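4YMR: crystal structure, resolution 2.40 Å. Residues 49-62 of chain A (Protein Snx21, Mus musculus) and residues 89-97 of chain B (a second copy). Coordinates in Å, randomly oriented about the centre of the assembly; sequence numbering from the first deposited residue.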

# COMPACT_ATOMS: atom_id res chain seq x y z
N GLY A 49 2.47 -3.92 -3.97
CA GLY A 49 1.72 -3.47 -2.79
C GLY A 49 0.45 -2.69 -3.10
O GLY A 49 0.51 -1.63 -3.73
N PRO A 50 -0.70 -3.18 -2.58
CA PRO A 50 -2.12 -2.99 -2.96
C PRO A 50 -2.87 -1.70 -2.54
O PRO A 50 -4.06 -1.78 -2.28
CB PRO A 50 -2.80 -4.19 -2.29
CG PRO A 50 -1.99 -4.42 -1.06
CD PRO A 50 -0.57 -4.00 -1.36
N ASP A 51 -2.21 -0.55 -2.50
CA ASP A 51 -2.91 0.72 -2.38
C ASP A 51 -2.98 1.36 -3.77
O ASP A 51 -3.89 2.12 -4.07
CB ASP A 51 -2.19 1.66 -1.41
CG ASP A 51 -2.04 1.07 -0.01
OD1 ASP A 51 -2.55 -0.04 0.21
OD2 ASP A 51 -1.40 1.73 0.85
N ARG A 52 -1.98 1.04 -4.59
CA ARG A 52 -1.92 1.49 -5.97
C ARG A 52 -2.95 0.78 -6.87
O ARG A 52 -3.58 1.44 -7.71
CB ARG A 52 -0.50 1.34 -6.55
CG ARG A 52 0.21 2.65 -6.71
CD ARG A 52 1.50 2.49 -7.50
NE ARG A 52 2.60 1.99 -6.68
CZ ARG A 52 3.39 2.76 -5.93
NH1 ARG A 52 3.20 4.07 -5.89
NH2 ARG A 52 4.37 2.21 -5.22
N PRO A 53 -3.11 -0.55 -6.72
CA PRO A 53 -4.21 -1.19 -7.45
C PRO A 53 -5.56 -0.63 -7.03
O PRO A 53 -6.36 -0.27 -7.88
CB PRO A 53 -4.08 -2.66 -7.04
CG PRO A 53 -2.65 -2.82 -6.79
CD PRO A 53 -2.22 -1.56 -6.11
N LEU A 54 -5.78 -0.51 -5.73
CA LEU A 54 -7.01 0.06 -5.20
C LEU A 54 -7.27 1.48 -5.68
O LEU A 54 -8.40 1.83 -5.99
CB LEU A 54 -7.01 -0.03 -3.67
CG LEU A 54 -7.16 -1.47 -3.16
CD1 LEU A 54 -7.05 -1.51 -1.65
CD2 LEU A 54 -8.50 -2.04 -3.60
N LEU A 55 -6.21 2.30 -5.74
CA LEU A 55 -6.34 3.66 -6.26
C LEU A 55 -6.75 3.64 -7.74
O LEU A 55 -7.58 4.44 -8.18
CB LEU A 55 -5.04 4.44 -6.10
CG LEU A 55 -5.20 5.92 -6.49
CD1 LEU A 55 -5.62 6.72 -5.27
CD2 LEU A 55 -3.93 6.47 -7.08
N THR A 56 -6.15 2.73 -8.49
CA THR A 56 -6.48 2.54 -9.88
C THR A 56 -7.94 2.15 -10.08
O THR A 56 -8.64 2.73 -10.90
CB THR A 56 -5.60 1.45 -10.49
OG1 THR A 56 -4.23 1.74 -10.21
CG2 THR A 56 -5.83 1.36 -11.98
N LEU A 57 -8.40 1.16 -9.32
CA LEU A 57 -9.79 0.72 -9.38
C LEU A 57 -10.75 1.82 -8.93
O LEU A 57 -11.87 1.95 -9.45
CB LEU A 57 -9.97 -0.52 -8.52
CG LEU A 57 -9.33 -1.79 -9.07
CD1 LEU A 57 -9.27 -2.86 -8.00
CD2 LEU A 57 -10.10 -2.27 -10.27
N ALA A 58 -10.33 2.61 -7.96
CA ALA A 58 -11.16 3.74 -7.57
C ALA A 58 -11.29 4.72 -8.76
O ALA A 58 -12.36 5.27 -9.00
CB ALA A 58 -10.64 4.42 -6.29
N GLY A 59 -10.20 4.92 -9.50
CA GLY A 59 -10.19 5.81 -10.64
C GLY A 59 -11.15 5.31 -11.70
O GLY A 59 -12.01 6.06 -12.19
N LEU A 60 -11.02 4.03 -12.04
CA LEU A 60 -11.92 3.37 -12.97
C LEU A 60 -13.40 3.44 -12.55
O LEU A 60 -14.26 3.81 -13.34
CB LEU A 60 -11.48 1.91 -13.18
CG LEU A 60 -10.14 1.69 -13.89
CD1 LEU A 60 -9.80 0.21 -13.95
CD2 LEU A 60 -10.17 2.30 -15.30
N ALA A 61 -13.68 3.11 -11.29
CA ALA A 61 -15.06 3.08 -10.81
C ALA A 61 -15.73 4.45 -10.91
O ALA A 61 -16.86 4.57 -11.36
CB ALA A 61 -15.11 2.54 -9.38
N VAL A 62 -15.00 5.49 -10.51
CA VAL A 62 -15.47 6.87 -10.61
C VAL A 62 -15.74 7.31 -12.04
O VAL A 62 -16.81 7.87 -12.34
CB VAL A 62 -14.50 7.85 -9.91
CG1 VAL A 62 -14.85 9.29 -10.23
CG2 VAL A 62 -14.56 7.63 -8.41
N PRO B 89 -9.54 -0.33 9.49
CA PRO B 89 -9.95 -0.79 8.15
C PRO B 89 -9.18 -0.05 7.10
O PRO B 89 -8.88 1.14 7.28
CB PRO B 89 -11.41 -0.35 8.08
CG PRO B 89 -11.85 -0.30 9.48
CD PRO B 89 -10.67 0.21 10.25
N HIS B 90 -8.84 -0.73 6.01
CA HIS B 90 -8.27 -0.04 4.89
C HIS B 90 -9.17 1.14 4.51
O HIS B 90 -10.39 0.98 4.44
CB HIS B 90 -8.11 -0.98 3.71
CG HIS B 90 -7.23 -0.42 2.65
ND1 HIS B 90 -7.57 0.72 1.94
CD2 HIS B 90 -6.00 -0.77 2.23
CE1 HIS B 90 -6.59 1.01 1.11
NE2 HIS B 90 -5.63 0.13 1.26
N PRO B 91 -8.59 2.33 4.31
CA PRO B 91 -9.38 3.53 3.99
C PRO B 91 -10.31 3.36 2.79
O PRO B 91 -11.32 4.05 2.68
CB PRO B 91 -8.32 4.59 3.66
CG PRO B 91 -7.08 4.12 4.34
CD PRO B 91 -7.15 2.62 4.42
N PHE B 92 -9.96 2.46 1.88
CA PHE B 92 -10.75 2.29 0.67
C PHE B 92 -11.91 1.32 0.84
O PHE B 92 -12.77 1.23 -0.03
CB PHE B 92 -9.87 1.83 -0.49
CG PHE B 92 -9.33 2.97 -1.30
CD1 PHE B 92 -10.16 3.73 -2.10
CD2 PHE B 92 -7.98 3.28 -1.26
CE1 PHE B 92 -9.67 4.78 -2.84
CE2 PHE B 92 -7.48 4.32 -2.00
CZ PHE B 92 -8.32 5.08 -2.79
N LEU B 93 -11.93 0.61 1.97
CA LEU B 93 -12.95 -0.41 2.20
C LEU B 93 -14.37 0.17 2.22
O LEU B 93 -15.24 -0.27 1.47
CB LEU B 93 -12.65 -1.24 3.46
CG LEU B 93 -13.74 -2.24 3.91
CD1 LEU B 93 -14.09 -3.26 2.82
CD2 LEU B 93 -13.36 -2.97 5.20
N ALA B 94 -14.61 1.16 3.07
CA ALA B 94 -15.96 1.72 3.15
C ALA B 94 -16.42 2.40 1.84
O ALA B 94 -17.51 2.13 1.38
CB ALA B 94 -16.15 2.64 4.42
N PRO B 95 -15.57 3.25 1.22
CA PRO B 95 -15.99 3.86 -0.04
C PRO B 95 -16.36 2.80 -1.05
O PRO B 95 -17.30 2.97 -1.84
CB PRO B 95 -14.72 4.58 -0.52
CG PRO B 95 -14.04 4.95 0.73
CD PRO B 95 -14.31 3.82 1.71
N PHE B 96 -15.63 1.71 -1.02
CA PHE B 96 -15.89 0.66 -1.97
C PHE B 96 -17.19 -0.11 -1.73
O PHE B 96 -17.89 -0.43 -2.70
CB PHE B 96 -14.67 -0.25 -2.13
CG PHE B 96 -13.81 0.14 -3.29
CD1 PHE B 96 -14.36 0.19 -4.56
CD2 PHE B 96 -12.48 0.49 -3.12
CE1 PHE B 96 -13.58 0.57 -5.66
CE2 PHE B 96 -11.70 0.85 -4.20
CZ PHE B 96 -12.25 0.90 -5.48
N LEU B 97 -17.51 -0.40 -0.47
CA LEU B 97 -18.78 -1.01 -0.11
C LEU B 97 -19.94 -0.08 -0.46
O LEU B 97 -21.00 -0.53 -0.88
CB LEU B 97 -18.83 -1.38 1.38
CG LEU B 97 -17.84 -2.46 1.86
CD1 LEU B 97 -17.73 -2.46 3.38
CD2 LEU B 97 -18.23 -3.83 1.35

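Two copies of Snx21 meet here in a largely apolar contact, in which a histidine and two phenylalanines from a turn and the helix it leads into pack on the first turns of a helix in the other copy, with a single hydrogen bond at the partly exposed end. The helices run in roughly the same direction, their axes 29° apart and 11.7 Å from each other at closest approach, a gap bridged mainly by side chains of chain B; 363 Å² of surface is buried between the stretches, both sides summed.

The polar end is built around the His90(B) ring. His90(B) NE2 donates to Asp51(A) OD1 at 3.3 Å, with a nearly straight N-H...acceptor angle of 163°; the acceptor lies near the ring plane, where the NE2 hydrogen points. The distance is at the long end, and Asp51(A) is poorly ordered. The other ring nitrogen is engaged too: Phe92(B) N donates to His90(B) ND1 at 3.0 Å, a capping bond at the turn that leads into the helix. With one nitrogen accepting from the backbone of its own chain and the other donating across the interface, imidazole suits this place well. Its chi1 is t, and CA-to-CB points toward chain A. One face of the ring carries Leu54(A), whose CD1 sits 3.9 Å from the His90(B) ring centroid, 22° off the normal, in a CH-pi contact.

Leu54(A) links this end to the apolar part. Besides placing CD1 over the histidine, it brings CB to 4.2 Å from Phe92(B) CD2 and CD2 to 4.4 Å from Phe96(B) CE2, so that it touches all three aromatic rings. Its CA-to-CB bond points toward chain B, as do those of Ala58(A) and Ala61(A), four and seven residues further on, the spacing that keeps side chains on one side of a helix.

Ala58(A) is the small residue at which the two phenylalanines converge: its CB lies 3.6 Å from Phe92(B) CE1 and 4.0 Å from Phe96(B) CZ. Beside this small methyl group Phe96(B) comes close to the helix backbone, its CZ 3.6 Å from Ala58(A) N. That amide is not left without a partner, since Ala58(A) N donates to Leu54(A) O at 2.9 Å within the helix. The Phe96(B) ring meets this backbone with its edge, while Leu57(A) CB lies 4.1 Å from Phe96(B) CZ and Ala61(A) CB reaches Phe96(B) CE1 at 4.5 Å. Phe92(B) has Leu55(A) at its edge, with CD1 4.0 Å from Phe92(B) CZ, although the CA-to-CB bond of Leu55(A) points away.

Phe96(B) and Phe92(B) bury the most surface against the other stretch, 75 and 71 Å², followed by Leu54(A) with 63 Å². Both phenylalanines point toward chain A four residues apart, and their long, flat side chains reach across to the helix of chain A and need no hydrogen-bonding partner there.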